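Local structure of scarecrow-like protein 3 (Arabidopsis thaliana, 6KPB) at residues R155-A160 and P343-V348. The protein is probably a transcription factor of the GRAS family that acts in plant development and binds zinc finger proteins of the IDD group. Numbering follows the deposited sequence.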
loop_
_atom_site.group_PDB
_atom_site.type_symbol
_atom_site.label_atom_id
_atom_site.label_comp_id
_atom_site.label_asym_id
_atom_site.label_seq_id
_atom_site.Cartn_x
_atom_site.Cartn_y
_atom_site.Cartn_z
ATOM N N ARG A 155 23.580 11.913 29.175
ATOM C CA ARG A 155 24.671 12.135 30.121
ATOM C C ARG A 155 25.648 13.179 29.597
ATOM O O ARG A 155 26.095 14.056 30.347
ATOM C CB ARG A 155 25.395 10.820 30.404
ATOM C CG ARG A 155 24.694 9.919 31.405
ATOM C CD ARG A 155 24.955 10.375 32.833
ATOM N NE ARG A 155 23.722 10.725 33.531
ATOM C CZ ARG A 155 22.897 9.839 34.079
ATOM N NH1 ARG A 155 23.170 8.543 34.005
ATOM N NH2 ARG A 155 21.797 10.247 34.697
ATOM N N ALA A 156 25.988 13.104 28.308
ATOM C CA ALA A 156 26.903 14.081 27.726
ATOM C C ALA A 156 26.306 15.482 27.758
ATOM O O ALA A 156 27.021 16.465 27.987
ATOM C CB ALA A 156 27.258 13.679 26.295
ATOM N N ILE A 157 24.995 15.593 27.531
ATOM C CA ILE A 157 24.336 16.895 27.583
ATOM C C ILE A 157 24.315 17.426 29.010
ATOM O O ILE A 157 24.663 18.586 29.262
ATOM C CB ILE A 157 22.917 16.802 26.994
ATOM C CG1 ILE A 157 22.977 16.662 25.471
ATOM C CG2 ILE A 157 22.084 18.012 27.402
ATOM C CD1 ILE A 157 21.655 16.277 24.845
ATOM N N LEU A 158 23.904 16.587 29.967
ATOM C CA LEU A 158 23.854 17.014 31.363
ATOM C C LEU A 158 25.214 17.504 31.843
ATOM O O LEU A 158 25.313 18.549 32.498
ATOM C CB LEU A 158 23.367 15.867 32.245
ATOM C CG LEU A 158 21.863 15.747 32.472
ATOM C CD1 LEU A 158 21.521 14.335 32.908
ATOM C CD2 LEU A 158 21.409 16.750 33.515
ATOM N N GLU A 159 26.273 16.760 31.525
ATOM C CA GLU A 159 27.614 17.157 31.936
ATOM C C GLU A 159 28.071 18.419 31.214
ATOM O O GLU A 159 28.839 19.208 31.775
ATOM C CB GLU A 159 28.578 15.995 31.701
ATOM C CG GLU A 159 29.933 16.356 31.118
ATOM C CD GLU A 159 30.785 15.125 30.876
ATOM O OE1 GLU A 159 31.799 15.226 30.151
ATOM O OE2 GLU A 159 30.432 14.050 31.410
ATOM N N ALA A 160 27.601 18.637 29.983
ATOM C CA ALA A 160 27.915 19.882 29.293
ATOM C C ALA A 160 27.124 21.052 29.859
ATOM O O ALA A 160 27.575 22.201 29.778
ATOM C CB ALA A 160 27.644 19.740 27.796
ATOM N N PRO A 343 27.322 25.221 19.452
ATOM C CA PRO A 343 26.754 24.324 20.463
ATOM C C PRO A 343 27.800 23.954 21.501
ATOM O O PRO A 343 28.988 23.823 21.196
ATOM C CB PRO A 343 26.313 23.104 19.648
ATOM C CG PRO A 343 27.240 23.087 18.492
ATOM C CD PRO A 343 27.474 24.538 18.157
ATOM N N LYS A 344 27.346 23.791 22.744
ATOM C CA LYS A 344 28.257 23.359 23.795
ATOM C C LYS A 344 28.603 21.884 23.653
ATOM O O LYS A 344 29.682 21.458 24.081
ATOM C CB LYS A 344 27.652 23.644 25.169
ATOM C CG LYS A 344 28.603 24.356 26.113
ATOM C CD LYS A 344 27.952 24.633 27.453
ATOM C CE LYS A 344 28.988 25.063 28.473
ATOM N NZ LYS A 344 28.370 25.382 29.787
ATOM N N VAL A 345 27.712 21.097 23.056
ATOM C CA VAL A 345 27.994 19.700 22.750
ATOM C C VAL A 345 27.113 19.276 21.583
ATOM O O VAL A 345 25.957 19.696 21.473
ATOM C CB VAL A 345 27.783 18.788 23.983
ATOM C CG1 VAL A 345 26.307 18.694 24.357
ATOM C CG2 VAL A 345 28.364 17.403 23.730
ATOM N N MET A 346 27.677 18.465 20.693
ATOM C CA MET A 346 26.919 17.788 19.653
ATOM C C MET A 346 27.091 16.290 19.834
ATOM O O MET A 346 28.221 15.798 19.916
ATOM C CB MET A 346 27.371 18.204 18.251
ATOM C CG MET A 346 26.648 17.454 17.140
ATOM S SD MET A 346 27.083 18.019 15.485
ATOM C CE MET A 346 28.794 17.501 15.381
ATOM N N VAL A 347 25.978 15.570 19.902
ATOM C CA VAL A 347 25.989 14.125 20.081
ATOM C C VAL A 347 25.489 13.482 18.795
ATOM O O VAL A 347 24.441 13.866 18.262
ATOM C CB VAL A 347 25.152 13.700 21.299
ATOM C CG1 VAL A 347 25.813 14.192 22.579
ATOM C CG2 VAL A 347 23.741 14.244 21.207
ATOM N N VAL A 348 26.253 12.519 18.287
ATOM C CA VAL A 348 25.994 11.904 16.990
ATOM C C VAL A 348 25.829 10.405 17.190
ATOM O O VAL A 348 26.717 9.744 17.745
ATOM C CB VAL A 348 27.120 12.195 15.986
ATOM C CG1 VAL A 348 26.826 11.519 14.658
ATOM C CG2 VAL A 348 27.302 13.698 15.806
#
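Ala160 and Val345 meet at the centre of this contact. The CB of Ala160 sits against the CG1 methyl of Val345 at 3.8 Å, and the Val345 CB is almost as near. With chi1 at 69°, Val345 CG1 lies between its own backbone N and carbonyl carbon. From there it meets Ala160 CB and also reaches the helix one turn back, where Val345 CG1 touches Ile157 CG1 at 4.1 Å. The Ile157 and Val345 side chains cross at about a right angle. Further along the strand, Val347 offers its CG1 to the CB of Ala156 at 4.0 Å. The axes of segments 155-160 and 345-348 come within 8.9 Å and run nearly antiparallel, at 176°. The small alanine side chains on this face are consistent with so close an approach. Val345 and Val347 alternate with Met346, whose side chain leaves from the other face and packs on helix 330-340. This is a helix laid on one face of the central sheet in the Rossmann-like core of the GRAS domain. Strand 345-351 pairs there in parallel with strand 251-257, and Ala253 of that strand touches both Ile157 and Val345. Trp180 of helix 178-189 also packs on Ile157. At the C-terminal end of helix 145-160, Lys344 extends its chain past the last turn. Lys344 CD and CE lie alongside Ala160 O, each 3.4 Å from it. Lys344 NZ gives that Ala160 O a weak hydrogen bond of 3.3 Å. The stronger partner of the ammonium group is Glu164, through a salt bridge to OE2.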